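Local atomic coordinates of formimidoylglutamase (PDB entry 3M1R), a protein that hydrolyses N-formimidoyl-L-glutamate to L-glutamate and formamide in histidine degradation, using two manganese ions per subunit. Residues Q109-L114 against P123-G128; D247-S252 against D268-A273; A154-R159 against A202-H207. All blocks are in the same frame, centred on the assembly; numbering follows the deposited sequence.

Contact 1. Residues Q109-L114 against P123-G128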
ATOM      1  N   GLN D 109     -34.947 -12.727  12.096  1.00 51.59           N
ATOM      2  CA  GLN D 109     -35.985 -12.210  12.994  1.00 55.61           C
ATOM      3  C   GLN D 109     -36.258 -10.745  12.760  1.00 56.03           C
ATOM      4  O   GLN D 109     -37.410 -10.309  12.802  1.00 53.21           O
ATOM      5  CB  GLN D 109     -35.566 -12.361  14.449  1.00 64.35           C
ATOM      6  CG  GLN D 109     -35.900 -13.677  15.083  1.00 77.86           C
ATOM      7  CD  GLN D 109     -35.488 -13.690  16.537  1.00 91.93           C
ATOM      8  OE1 GLN D 109     -34.564 -14.405  16.927  1.00 96.55           O
ATOM      9  NE2 GLN D 109     -36.157 -12.872  17.347  1.00 96.74           N
ATOM     10  N   THR D 110     -35.185  -9.984  12.549  1.00 50.80           N
ATOM     11  CA  THR D 110     -35.294  -8.552  12.384  1.00 47.59           C
ATOM     12  C   THR D 110     -35.999  -8.291  11.075  1.00 51.68           C
ATOM     13  O   THR D 110     -36.960  -7.521  11.007  1.00 58.50           O
ATOM     14  CB  THR D 110     -33.913  -7.891  12.377  1.00 43.93           C
ATOM     15  OG1 THR D 110     -33.286  -8.101  13.648  1.00 51.85           O
ATOM     16  CG2 THR D 110     -34.028  -6.402  12.112  1.00 40.88           C
HETATM   17  N   MSE D 111     -35.520  -8.971  10.045  1.00 51.95           N
HETATM   18  CA  MSE D 111     -36.058  -8.862   8.706  1.00 52.73           C
HETATM   19  C   MSE D 111     -37.548  -9.227   8.709  1.00 53.64           C
HETATM   20  O   MSE D 111     -38.376  -8.543   8.105  1.00 51.41           O
HETATM   21  CB  MSE D 111     -35.278  -9.807   7.794  1.00 60.68           C
HETATM   22  CG  MSE D 111     -35.011  -9.288   6.399  1.00 72.56           C
HETATM   23 SE   MSE D 111     -33.727  -7.831   6.341  0.89 64.66          SE
HETATM   24  CE  MSE D 111     -34.175  -7.166   4.572  1.00134.68           C
ATOM     25  N   HIS D 112     -37.884 -10.310   9.401  1.00 52.69           N
ATOM     26  CA  HIS D 112     -39.264 -10.751   9.460  1.00 54.10           C
ATOM     27  C   HIS D 112     -40.135  -9.721  10.170  1.00 60.64           C
ATOM     28  O   HIS D 112     -41.151  -9.295   9.635  1.00 55.34           O
ATOM     29  CB  HIS D 112     -39.391 -12.112  10.150  1.00 49.61           C
ATOM     30  CG  HIS D 112     -40.801 -12.620  10.216  1.00 55.75           C
ATOM     31  ND1 HIS D 112     -41.344 -13.435   9.245  1.00 60.74           N
ATOM     32  CD2 HIS D 112     -41.774 -12.434  11.138  1.00 60.97           C
ATOM     33  CE1 HIS D 112     -42.591 -13.731   9.568  1.00 63.27           C
ATOM     34  NE2 HIS D 112     -42.878 -13.135  10.712  1.00 63.59           N
ATOM     35  N   ALA D 113     -39.736  -9.321  11.371  1.00 61.73           N
ATOM     36  CA  ALA D 113     -40.495  -8.323  12.114  1.00 61.01           C
ATOM     37  C   ALA D 113     -40.675  -7.055  11.276  1.00 60.29           C
ATOM     38  O   ALA D 113     -41.782  -6.528  11.166  1.00 66.69           O
ATOM     39  CB  ALA D 113     -39.810  -8.003  13.438  1.00 56.45           C
ATOM     40  N   LEU D 114     -39.581  -6.588  10.679  1.00 57.25           N
ATOM     41  CA  LEU D 114     -39.573  -5.362   9.879  1.00 53.55           C
ATOM     42  C   LEU D 114     -40.529  -5.413   8.685  1.00 50.17           C
ATOM     43  O   LEU D 114     -41.317  -4.495   8.486  1.00 50.52           O
ATOM     44  CB  LEU D 114     -38.155  -5.066   9.391  1.00 49.92           C
ATOM     45  CG  LEU D 114     -37.401  -3.842   9.913  1.00 51.24           C
ATOM     46  CD1 LEU D 114     -38.002  -3.286  11.180  1.00 51.51           C
ATOM     47  CD2 LEU D 114     -35.910  -4.161  10.102  1.00 46.07           C
ATOM     48  N   PRO D 123     -36.621  -3.610   1.008  1.00 43.61           N
ATOM     49  CA  PRO D 123     -35.255  -3.599   1.538  1.00 38.01           C
ATOM     50  C   PRO D 123     -34.152  -3.307   0.511  1.00 42.29           C
ATOM     51  O   PRO D 123     -34.144  -3.866  -0.579  1.00 46.74           O
ATOM     52  CB  PRO D 123     -35.091  -5.012   2.105  1.00 38.31           C
ATOM     53  CG  PRO D 123     -36.484  -5.426   2.473  1.00 40.30           C
ATOM     54  CD  PRO D 123     -37.358  -4.830   1.394  1.00 39.66           C
ATOM     55  N   LEU D 124     -33.242  -2.409   0.881  1.00 36.26           N
ATOM     56  CA  LEU D 124     -31.973  -2.242   0.193  1.00 38.61           C
ATOM     57  C   LEU D 124     -30.948  -2.759   1.177  1.00 43.67           C
ATOM     58  O   LEU D 124     -30.528  -2.039   2.078  1.00 46.18           O
ATOM     59  CB  LEU D 124     -31.699  -0.773  -0.151  1.00 40.06           C
ATOM     60  CG  LEU D 124     -32.334  -0.247  -1.454  1.00 45.13           C
ATOM     61  CD1 LEU D 124     -33.795  -0.618  -1.532  1.00 42.61           C
ATOM     62  CD2 LEU D 124     -32.164   1.253  -1.599  1.00 48.17           C
ATOM     63  N   ILE D 125     -30.582  -4.027   1.022  1.00 41.15           N
ATOM     64  CA  ILE D 125     -29.706  -4.693   1.980  1.00 37.21           C
ATOM     65  C   ILE D 125     -28.228  -4.581   1.621  1.00 32.59           C
ATOM     66  O   ILE D 125     -27.787  -4.984   0.537  1.00 35.75           O
ATOM     67  CB  ILE D 125     -30.072  -6.186   2.140  1.00 31.15           C
ATOM     68  CG1 ILE D 125     -31.585  -6.348   2.249  1.00 33.86           C
ATOM     69  CG2 ILE D 125     -29.355  -6.783   3.348  1.00 25.58           C
ATOM     70  CD1 ILE D 125     -32.075  -7.797   2.155  1.00 37.28           C
ATOM     71  N   LEU D 126     -27.456  -4.041   2.548  1.00 30.28           N
ATOM     72  CA  LEU D 126     -25.992  -3.980   2.392  1.00 27.28           C
ATOM     73  C   LEU D 126     -25.291  -5.091   3.184  1.00 30.36           C
ATOM     74  O   LEU D 126     -25.211  -5.038   4.412  1.00 32.42           O
ATOM     75  CB  LEU D 126     -25.472  -2.606   2.835  1.00 30.59           C
ATOM     76  CG  LEU D 126     -25.605  -1.386   1.893  1.00 40.45           C
ATOM     77  CD1 LEU D 126     -26.721  -1.544   0.880  1.00 40.89           C
ATOM     78  CD2 LEU D 126     -25.741  -0.061   2.659  1.00 33.83           C
ATOM     79  N   GLY D 127     -24.776  -6.098   2.482  1.00 34.68           N
ATOM     80  CA  GLY D 127     -23.930  -7.096   3.121  1.00 37.84           C
ATOM     81  C   GLY D 127     -22.567  -6.500   3.451  1.00 33.90           C
ATOM     82  O   GLY D 127     -22.270  -5.375   3.038  1.00 31.22           O
ATOM     83  N   GLY D 128     -21.731  -7.243   4.174  1.00 31.80           N
ATOM     84  CA  GLY D 128     -22.028  -8.609   4.557  1.00 29.85           C
ATOM     85  C   GLY D 128     -21.606  -9.600   3.487  1.00 30.66           C
ATOM     86  O   GLY D 128     -21.505  -9.256   2.319  1.00 33.42           O
TER
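Met111, a selenomethionine here, reaches from helix 100-117 to strand 121-127 and sets its terminal methyl between Pro123 and Ile125. All of the contact passes through that one carbon, an economical example of how a long, flexible side chain can join a helix to a sheet whose backbone stays well away: the closest alpha carbons, those of Met111 and Pro123, are 8.9 Å apart. The methyl CE meets Ile125 end to end, lying 3.3 Å from Ile125 CD1 and 3.6 Å from Ile125 CG1. Its approach to the proline is slanted, with Met111 CE at 3.4 Å from Pro123 CB and touching the ring's CG as well. The two shortest of these distances fall below normal van der Waals separation, so the packing is tight, though their exact values are doubtful at this resolution.

A bend at the second torsion of Met111 (chi2 70°) carries the selenium and its methyl across to the strand, although the CB leaves the helix at a slant to it. Ile125 answers with its longer branch, CG1 being anti to its carbonyl carbon and CD1 continuing the extension toward the helix. Pro123 and Ile125 stand two residues apart and therefore present their side chains on the same face of the sheet.

Farther out, Trp121 of the same strand also packs on Met111, while Ile125 rests on Val45 and Ile132. Backbone bonds from Pro123 and Ile125 to Ile286, and from Leu124 to Ala41 and Ile43, lock the strand between two parallel neighbours. Helix 100-117 itself connects strand 87-93 to strand 121-127, which lie on either side of strand 39-45. Such apolar helix-on-sheet packing belongs to the beta-alpha-beta crossover, the building unit of the three-layer alpha/beta/alpha arginase fold.

Contact 2. Residues D247-S252 against D268-A273. With CA (calcium ion), chain B.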
ATOM      1  N   ASP D 247     -19.023 -10.368  -6.926  1.00 29.36           N
ATOM      2  CA  ASP D 247     -17.950 -11.097  -7.593  1.00 27.71           C
ATOM      3  C   ASP D 247     -18.371 -11.648  -8.953  1.00 28.67           C
ATOM      4  O   ASP D 247     -17.553 -12.215  -9.670  1.00 32.93           O
ATOM      5  CB  ASP D 247     -17.287 -12.159  -6.695  1.00 32.58           C
ATOM      6  CG  ASP D 247     -18.196 -13.323  -6.390  1.00 42.35           C
ATOM      7  OD1 ASP D 247     -19.121 -13.616  -7.204  1.00 37.08           O
ATOM      8  OD2 ASP D 247     -17.972 -13.947  -5.327  1.00 39.98           O
ATOM      9  N   VAL D 248     -19.627 -11.424  -9.325  1.00 28.38           N
ATOM     10  CA  VAL D 248     -20.064 -11.654 -10.702  1.00 29.84           C
ATOM     11  C   VAL D 248     -19.292 -10.721 -11.651  1.00 31.52           C
ATOM     12  O   VAL D 248     -19.131 -11.004 -12.835  1.00 30.26           O
ATOM     13  CB  VAL D 248     -21.583 -11.400 -10.850  1.00 27.04           C
ATOM     14  CG1 VAL D 248     -21.892  -9.888 -10.917  1.00 25.40           C
ATOM     15  CG2 VAL D 248     -22.130 -12.103 -12.073  1.00 27.44           C
ATOM     16  N   LEU D 249     -18.814  -9.601 -11.113  1.00 25.61           N
ATOM     17  CA  LEU D 249     -18.081  -8.634 -11.913  1.00 31.35           C
ATOM     18  C   LEU D 249     -16.666  -9.113 -12.133  1.00 33.51           C
ATOM     19  O   LEU D 249     -16.104  -9.806 -11.299  1.00 31.26           O
ATOM     20  CB  LEU D 249     -18.033  -7.261 -11.227  1.00 23.18           C
ATOM     21  CG  LEU D 249     -19.358  -6.522 -11.120  1.00 30.93           C
ATOM     22  CD1 LEU D 249     -19.273  -5.420 -10.066  1.00 30.96           C
ATOM     23  CD2 LEU D 249     -19.801  -5.948 -12.490  1.00 22.66           C
ATOM     24  N   ASP D 250     -16.111  -8.727 -13.273  1.00 33.11           N
ATOM     25  CA  ASP D 250     -14.742  -9.011 -13.632  1.00 25.55           C
ATOM     26  C   ASP D 250     -13.777  -8.361 -12.654  1.00 30.11           C
ATOM     27  O   ASP D 250     -14.016  -7.235 -12.176  1.00 29.98           O
ATOM     28  CB  ASP D 250     -14.469  -8.474 -15.035  1.00 30.42           C
ATOM     29  CG  ASP D 250     -13.123  -8.917 -15.578  1.00 34.02           C
ATOM     30  OD1 ASP D 250     -13.043 -10.021 -16.166  1.00 37.08           O
ATOM     31  OD2 ASP D 250     -12.151  -8.159 -15.420  1.00 33.33           O
ATOM     32  N   GLN D 251     -12.667  -9.043 -12.374  1.00 28.57           N
ATOM     33  CA  GLN D 251     -11.734  -8.520 -11.370  1.00 25.39           C
ATOM     34  C   GLN D 251     -11.291  -7.098 -11.685  1.00 22.52           C
ATOM     35  O   GLN D 251     -11.074  -6.301 -10.776  1.00 24.79           O
ATOM     36  CB  GLN D 251     -10.534  -9.454 -11.137  1.00 24.34           C
ATOM     37  CG  GLN D 251      -9.679  -9.751 -12.349  1.00 24.95           C
ATOM     38  CD  GLN D 251      -8.571 -10.744 -12.023  1.00 29.81           C
ATOM     39  OE1 GLN D 251      -8.541 -11.314 -10.935  1.00 33.56           O
ATOM     40  NE2 GLN D 251      -7.661 -10.947 -12.955  1.00 23.64           N
ATOM     41  N   SER D 252     -11.186  -6.750 -12.964  1.00 29.42           N
ATOM     42  CA  SER D 252     -10.749  -5.386 -13.290  1.00 31.05           C
ATOM     43  C   SER D 252     -11.773  -4.314 -12.876  1.00 33.82           C
ATOM     44  O   SER D 252     -11.404  -3.161 -12.671  1.00 36.07           O
ATOM     45  CB  SER D 252     -10.348  -5.251 -14.768  1.00 32.89           C
ATOM     46  OG  SER D 252     -11.447  -5.503 -15.636  1.00 41.77           O
ATOM     47  N   ASP D 268     -21.125  -1.429 -15.958  1.00 34.60           N
ATOM     48  CA  ASP D 268     -22.191  -0.769 -16.703  1.00 42.80           C
ATOM     49  C   ASP D 268     -23.241  -1.771 -17.214  1.00 48.04           C
ATOM     50  O   ASP D 268     -24.439  -1.480 -17.228  1.00 51.63           O
ATOM     51  CB  ASP D 268     -21.606   0.056 -17.847  1.00 53.97           C
ATOM     52  CG  ASP D 268     -20.669  -0.743 -18.716  1.00 68.88           C
ATOM     53  OD1 ASP D 268     -21.153  -1.629 -19.450  1.00 73.66           O
ATOM     54  OD2 ASP D 268     -19.446  -0.486 -18.664  1.00 79.23           O
ATOM     55  N   GLU D 269     -22.781  -2.946 -17.625  1.00 45.96           N
ATOM     56  CA  GLU D 269     -23.653  -4.072 -17.946  1.00 44.75           C
ATOM     57  C   GLU D 269     -24.530  -4.461 -16.751  1.00 44.11           C
ATOM     58  O   GLU D 269     -25.724  -4.679 -16.895  1.00 42.87           O
ATOM     59  CB  GLU D 269     -22.790  -5.276 -18.267  1.00 46.90           C
ATOM     60  CG  GLU D 269     -22.981  -5.878 -19.608  1.00 51.62           C
ATOM     61  CD  GLU D 269     -22.079  -7.084 -19.787  1.00 52.52           C
ATOM     62  OE1 GLU D 269     -20.954  -7.088 -19.218  1.00 52.69           O
ATOM     63  OE2 GLU D 269     -22.507  -8.035 -20.474  1.00 53.88           O
ATOM     64  N   LEU D 270     -23.926  -4.573 -15.572  1.00 39.68           N
ATOM     65  CA  LEU D 270     -24.679  -4.913 -14.367  1.00 36.98           C
ATOM     66  C   LEU D 270     -25.675  -3.806 -14.030  1.00 34.08           C
ATOM     67  O   LEU D 270     -26.845  -4.079 -13.730  1.00 31.55           O
ATOM     68  CB  LEU D 270     -23.734  -5.168 -13.177  1.00 33.15           C
ATOM     69  CG  LEU D 270     -24.306  -5.540 -11.796  1.00 37.30           C
ATOM     70  CD1 LEU D 270     -25.206  -6.774 -11.878  1.00 33.59           C
ATOM     71  CD2 LEU D 270     -23.178  -5.747 -10.723  1.00 25.56           C
ATOM     72  N   LEU D 271     -25.217  -2.555 -14.074  1.00 28.88           N
ATOM     73  CA  LEU D 271     -26.079  -1.449 -13.661  1.00 30.87           C
ATOM     74  C   LEU D 271     -27.345  -1.438 -14.526  1.00 36.78           C
ATOM     75  O   LEU D 271     -28.450  -1.255 -14.019  1.00 36.19           O
ATOM     76  CB  LEU D 271     -25.346  -0.108 -13.735  1.00 26.33           C
ATOM     77  CG  LEU D 271     -24.110   0.067 -12.836  1.00 30.72           C
ATOM     78  CD1 LEU D 271     -23.432   1.413 -13.107  1.00 32.63           C
ATOM     79  CD2 LEU D 271     -24.489  -0.028 -11.376  1.00 28.31           C
ATOM     80  N   GLU D 272     -27.180  -1.661 -15.825  1.00 41.68           N
ATOM     81  CA  GLU D 272     -28.308  -1.613 -16.752  1.00 43.96           C
ATOM     82  C   GLU D 272     -29.287  -2.731 -16.422  1.00 42.55           C
ATOM     83  O   GLU D 272     -30.492  -2.530 -16.431  1.00 39.57           O
ATOM     84  CB  GLU D 272     -27.817  -1.726 -18.198  1.00 50.50           C
ATOM     85  CG  GLU D 272     -28.713  -1.060 -19.227  1.00 66.16           C
ATOM     86  CD  GLU D 272     -28.890   0.435 -18.979  1.00 79.36           C
ATOM     87  OE1 GLU D 272     -29.912   0.994 -19.428  1.00 87.70           O
ATOM     88  OE2 GLU D 272     -28.017   1.054 -18.332  1.00 81.84           O
ATOM     89  N   ALA D 273     -28.754  -3.905 -16.100  1.00 37.90           N
ATOM     90  CA  ALA D 273     -29.583  -5.077 -15.803  1.00 43.22           C
ATOM     91  C   ALA D 273     -30.385  -4.891 -14.519  1.00 40.69           C
ATOM     92  O   ALA D 273     -31.583  -5.157 -14.477  1.00 42.17           O
ATOM     93  CB  ALA D 273     -28.718  -6.346 -15.719  1.00 36.21           C
TER
HETATM   94 CA    CA B 321     -19.827 -15.476  -5.893  1.00 37.99          CA
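Leu270 extends from helix 267-278 toward the loop that carries Asp247, and its path shows how a helix can back a metal-bearing loop through hydrocarbon alone. At its start, Leu270 CB lies 4.1 Å from Leu249 CD2. CG is then directed anti to the backbone N (chi1 180°), out from the helix. Beyond it the branch CD2 does most of the touching: it is 3.8 Å from Leu249 CD2 and 3.9 Å from Leu249 CG, with Leu249 CD1 also near. The same methyl makes a looser approach to the preceding residue, with Leu270 CD2 4.3 Å from Val248 CG1. The two leucine side chains are crossed almost perpendicularly, and one methyl, Leu270 CD2, faces the CG and both methyls of Leu249. Phe152, of strand 147-152, packs on Leu270 as well.

Next to this apolar wedge the loop turns polar. Asp247 holds one calcium ion with both carboxylate oxygens, OD1 at 2.4 Å and OD2 at 2.5 Å from the metal, and Asp153, His155 and Asp245 complete the residues around it. On the other side of Leu249, Asp250 OD2 accepts two bonds, 2.8 Å from Ser252 OG and 3.0 Å from Ser252 N. The donors approach from opposite faces of the carboxylate plane, and the backbone bond makes an Asx turn. Asp250 OD1 accepts in turn from Gly264 N, so both oxygens of this buried group are engaged in shaping the loop.

Metal ligand, aliphatic anchor and turn-forming aspartate thus follow one another within four residues. Asp245, Asp247 and Asp250 spell the Asp-X-Asp-X-X-Asp motif of the arginase family, which starts at the C-terminal end of parallel strand 239-245, at the binuclear metal site occupied by calcium in this crystal and by manganese in the active enzyme.

Contact 3. Residues A154-R159 against A202-H207. With CA (calcium ion), chain B; CA (calcium ion), chain C.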
ATOM      1  N   ALA D 154     -20.890 -15.411 -10.051  1.00 29.22           N
ATOM      2  CA  ALA D 154     -19.988 -16.314 -10.753  1.00 30.89           C
ATOM      3  C   ALA D 154     -20.191 -17.750 -10.271  1.00 37.57           C
ATOM      4  O   ALA D 154     -19.802 -18.680 -10.964  1.00 37.04           O
ATOM      5  CB  ALA D 154     -18.491 -15.904 -10.535  1.00 31.82           C
ATOM      6  N   HIS D 155     -20.762 -17.925  -9.074  1.00 38.44           N
ATOM      7  CA  HIS D 155     -20.829 -19.245  -8.429  1.00 36.49           C
ATOM      8  C   HIS D 155     -22.247 -19.668  -8.096  1.00 38.65           C
ATOM      9  O   HIS D 155     -23.088 -18.828  -7.791  1.00 38.90           O
ATOM     10  CB  HIS D 155     -20.043 -19.261  -7.117  1.00 33.10           C
ATOM     11  CG  HIS D 155     -18.740 -18.538  -7.184  1.00 41.84           C
ATOM     12  ND1 HIS D 155     -18.648 -17.167  -7.051  1.00 45.72           N
ATOM     13  CD2 HIS D 155     -17.483 -18.980  -7.390  1.00 34.60           C
ATOM     14  CE1 HIS D 155     -17.386 -16.802  -7.141  1.00 39.29           C
ATOM     15  NE2 HIS D 155     -16.654 -17.877  -7.359  1.00 41.15           N
ATOM     16  N   HIS D 156     -22.480 -20.983  -8.091  1.00 45.86           N
ATOM     17  CA  HIS D 156     -23.799 -21.549  -7.803  1.00 46.87           C
ATOM     18  C   HIS D 156     -24.218 -21.293  -6.362  1.00 46.05           C
ATOM     19  O   HIS D 156     -25.395 -21.045  -6.085  1.00 42.36           O
ATOM     20  CB  HIS D 156     -23.823 -23.057  -8.080  1.00 48.04           C
ATOM     21  CG  HIS D 156     -23.696 -23.407  -9.532  1.00 45.26           C
ATOM     22  ND1 HIS D 156     -24.634 -23.036 -10.471  1.00 42.20           N
ATOM     23  CD2 HIS D 156     -22.747 -24.101 -10.204  1.00 44.81           C
ATOM     24  CE1 HIS D 156     -24.263 -23.475 -11.661  1.00 44.93           C
ATOM     25  NE2 HIS D 156     -23.120 -24.129 -11.525  1.00 46.77           N
ATOM     26  N   ASP D 157     -23.244 -21.341  -5.455  1.00 39.22           N
ATOM     27  CA  ASP D 157     -23.486 -21.186  -4.020  1.00 40.29           C
ATOM     28  C   ASP D 157     -24.424 -22.219  -3.445  1.00 43.46           C
ATOM     29  O   ASP D 157     -25.296 -21.885  -2.642  1.00 44.32           O
ATOM     30  CB  ASP D 157     -24.036 -19.810  -3.681  1.00 40.39           C
ATOM     31  CG  ASP D 157     -22.956 -18.777  -3.546  1.00 43.37           C
ATOM     32  OD1 ASP D 157     -21.771 -19.110  -3.794  1.00 43.25           O
ATOM     33  OD2 ASP D 157     -23.290 -17.631  -3.176  1.00 42.06           O
ATOM     34  N   VAL D 158     -24.233 -23.466  -3.851  1.00 46.17           N
ATOM     35  CA  VAL D 158     -24.985 -24.569  -3.301  1.00 47.64           C
ATOM     36  C   VAL D 158     -24.067 -25.545  -2.550  1.00 52.90           C
ATOM     37  O   VAL D 158     -24.289 -26.763  -2.578  1.00 55.29           O
ATOM     38  CB  VAL D 158     -25.747 -25.310  -4.418  1.00 51.07           C
ATOM     39  CG1 VAL D 158     -26.902 -24.434  -4.953  1.00 43.16           C
ATOM     40  CG2 VAL D 158     -24.791 -25.715  -5.535  1.00 47.75           C
ATOM     41  N   ARG D 159     -23.047 -25.007  -1.877  1.00 44.19           N
ATOM     42  CA  ARG D 159     -22.062 -25.830  -1.165  1.00 51.70           C
ATOM     43  C   ARG D 159     -22.683 -26.685  -0.064  1.00 50.61           C
ATOM     44  O   ARG D 159     -23.648 -26.268   0.576  1.00 48.73           O
ATOM     45  CB  ARG D 159     -20.955 -24.960  -0.552  1.00 56.86           C
ATOM     46  CG  ARG D 159     -19.743 -24.742  -1.442  1.00 63.69           C
ATOM     47  CD  ARG D 159     -18.675 -23.931  -0.715  1.00 70.33           C
ATOM     48  NE  ARG D 159     -17.550 -23.589  -1.584  1.00 78.35           N
ATOM     49  CZ  ARG D 159     -16.382 -24.229  -1.594  1.00 82.49           C
ATOM     50  NH1 ARG D 159     -15.421 -23.841  -2.422  1.00 81.37           N
ATOM     51  NH2 ARG D 159     -16.170 -25.251  -0.775  1.00 84.87           N
ATOM     52  N   ALA D 202     -24.225 -30.102 -10.854  1.00 54.96           N
ATOM     53  CA  ALA D 202     -25.210 -31.173 -10.916  1.00 54.30           C
ATOM     54  C   ALA D 202     -26.345 -30.921  -9.926  1.00 55.14           C
ATOM     55  O   ALA D 202     -27.511 -31.159 -10.232  1.00 57.00           O
ATOM     56  CB  ALA D 202     -24.559 -32.543 -10.647  1.00 51.77           C
ATOM     57  N   TYR D 203     -26.002 -30.441  -8.737  1.00 53.31           N
ATOM     58  CA  TYR D 203     -27.008 -30.244  -7.704  1.00 55.11           C
ATOM     59  C   TYR D 203     -28.012 -29.162  -8.089  1.00 57.30           C
ATOM     60  O   TYR D 203     -29.185 -29.248  -7.734  1.00 60.01           O
ATOM     61  CB  TYR D 203     -26.358 -29.896  -6.367  1.00 52.19           C
ATOM     62  CG  TYR D 203     -27.366 -29.443  -5.339  1.00 58.27           C
ATOM     63  CD1 TYR D 203     -27.854 -30.324  -4.379  1.00 64.36           C
ATOM     64  CD2 TYR D 203     -27.849 -28.137  -5.341  1.00 55.41           C
ATOM     65  CE1 TYR D 203     -28.788 -29.910  -3.439  1.00 66.03           C
ATOM     66  CE2 TYR D 203     -28.783 -27.717  -4.412  1.00 59.71           C
ATOM     67  CZ  TYR D 203     -29.247 -28.606  -3.463  1.00 62.81           C
ATOM     68  OH  TYR D 203     -30.170 -28.186  -2.531  1.00 59.18           O
ATOM     69  N   ALA D 204     -27.545 -28.140  -8.804  1.00 53.03           N
ATOM     70  CA  ALA D 204     -28.419 -27.064  -9.257  1.00 51.59           C
ATOM     71  C   ALA D 204     -29.299 -27.517 -10.412  1.00 58.24           C
ATOM     72  O   ALA D 204     -30.404 -27.012 -10.599  1.00 66.48           O
ATOM     73  CB  ALA D 204     -27.601 -25.831  -9.653  1.00 43.55           C
ATOM     74  N   LYS D 205     -28.806 -28.470 -11.189  1.00 57.24           N
ATOM     75  CA  LYS D 205     -29.579 -28.987 -12.306  1.00 59.39           C
ATOM     76  C   LYS D 205     -30.686 -29.916 -11.820  1.00 61.91           C
ATOM     77  O   LYS D 205     -31.816 -29.842 -12.285  1.00 64.51           O
ATOM     78  CB  LYS D 205     -28.674 -29.682 -13.327  1.00 59.59           C
ATOM     79  CG  LYS D 205     -27.774 -28.701 -14.073  1.00 64.99           C
ATOM     80  CD  LYS D 205     -27.138 -29.338 -15.292  1.00 73.15           C
ATOM     81  CE  LYS D 205     -26.354 -28.314 -16.106  1.00 73.87           C
ATOM     82  NZ  LYS D 205     -25.829 -28.918 -17.369  1.00 77.54           N
ATOM     83  N   LYS D 206     -30.356 -30.772 -10.864  1.00 63.06           N
ATOM     84  CA  LYS D 206     -31.331 -31.678 -10.273  1.00 68.44           C
ATOM     85  C   LYS D 206     -32.526 -30.849  -9.830  1.00 65.91           C
ATOM     86  O   LYS D 206     -33.687 -31.218 -10.042  1.00 65.10           O
ATOM     87  CB  LYS D 206     -30.717 -32.376  -9.057  1.00 74.02           C
ATOM     88  CG  LYS D 206     -31.191 -33.793  -8.821  1.00 85.04           C
ATOM     89  CD  LYS D 206     -30.226 -34.816  -9.431  1.00 92.61           C
ATOM     90  CE  LYS D 206     -28.814 -34.696  -8.843  1.00 91.44           C
ATOM     91  NZ  LYS D 206     -27.869 -35.745  -9.351  1.00 89.56           N
ATOM     92  N   HIS D 207     -32.216 -29.705  -9.226  1.00 66.31           N
ATOM     93  CA  HIS D 207     -33.216 -28.852  -8.613  1.00 60.33           C
ATOM     94  C   HIS D 207     -33.870 -27.909  -9.613  1.00 57.28           C
ATOM     95  O   HIS D 207     -34.680 -27.071  -9.228  1.00 58.08           O
ATOM     96  CB  HIS D 207     -32.585 -28.053  -7.471  1.00 57.41           C
ATOM     97  CG  HIS D 207     -32.704 -28.717  -6.137  1.00 66.96           C
ATOM     98  ND1 HIS D 207     -31.858 -29.727  -5.728  1.00 73.03           N
ATOM     99  CD2 HIS D 207     -33.574 -28.522  -5.118  1.00 70.26           C
ATOM    100  CE1 HIS D 207     -32.201 -30.127  -4.517  1.00 74.30           C
ATOM    101  NE2 HIS D 207     -33.241 -29.411  -4.125  1.00 77.51           N
TER
HETATM  102 CA    CA B 321     -19.827 -15.476  -5.893  1.00 37.99          CA
HETATM  103 CA    CA C 322     -21.400 -16.532  -4.299  1.00 84.93          CA
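This is apolar packing of a metal-binding loop on a peripheral helix: the loop after strand 147-152 leans on helix 198-206, toward the edge of the sheet that ends in strand 210-213. Val158 carries it. Its CB lies 3.6 Å from Tyr203 CD2, and Val158 CG1 is 3.8 Å from Tyr203 CE2; the branched valine approaches the ring obliquely. A chi1 of 170° carries the Tyr203 ring out toward the loop, and the hydroxyl end is held by Asp177. His207 ND1 lies over a face of this ring, toward its rim.

A second, looser touch pairs His156 ND1 with Ala204 CB at 4.2 Å. That nitrogen is hydrogen-bonded to Gln188, which helps to fix the imidazole, while Ile211 lies against both His156 and Ala204.

The residues between and beside these turn the other way. His155 ND1 binds one calcium ion at 2.4 Å, and both carboxylate oxygens of Asp157 bind the other, OD2 at 2.5 Å. Asp157 adopts a left-handed backbone conformation (phi 59°), consistent with the sharp turn between His156 and Val158. The chemistry thus divides: the helix side is joined by undirected van der Waals contact, its polar groups being tied to Gln188 and Asp177, whereas the directed coordination bonds lie on the metal side.

All three contacts are essentially buried and apolar, and no helix or strand serves two of them. Contact 1 lies in the core, pairing a helix with a central strand about 25 Å, between centres, from contact 3 and on the opposite side of the chain's centre from contact 2. Contact 3 is the most peripheral, with a partly exposed tyrosine among its partners. Contacts 2 and 3 each back a metal-bearing loop with a helix, and they share a calcium ion, where Asp247 OD2 comes within 3.4 Å of His155 CE1. Helix-on-strand packing thus builds the framework, while the loops of contacts 2 and 3 combine apolar backing by two different helices with metal coordination.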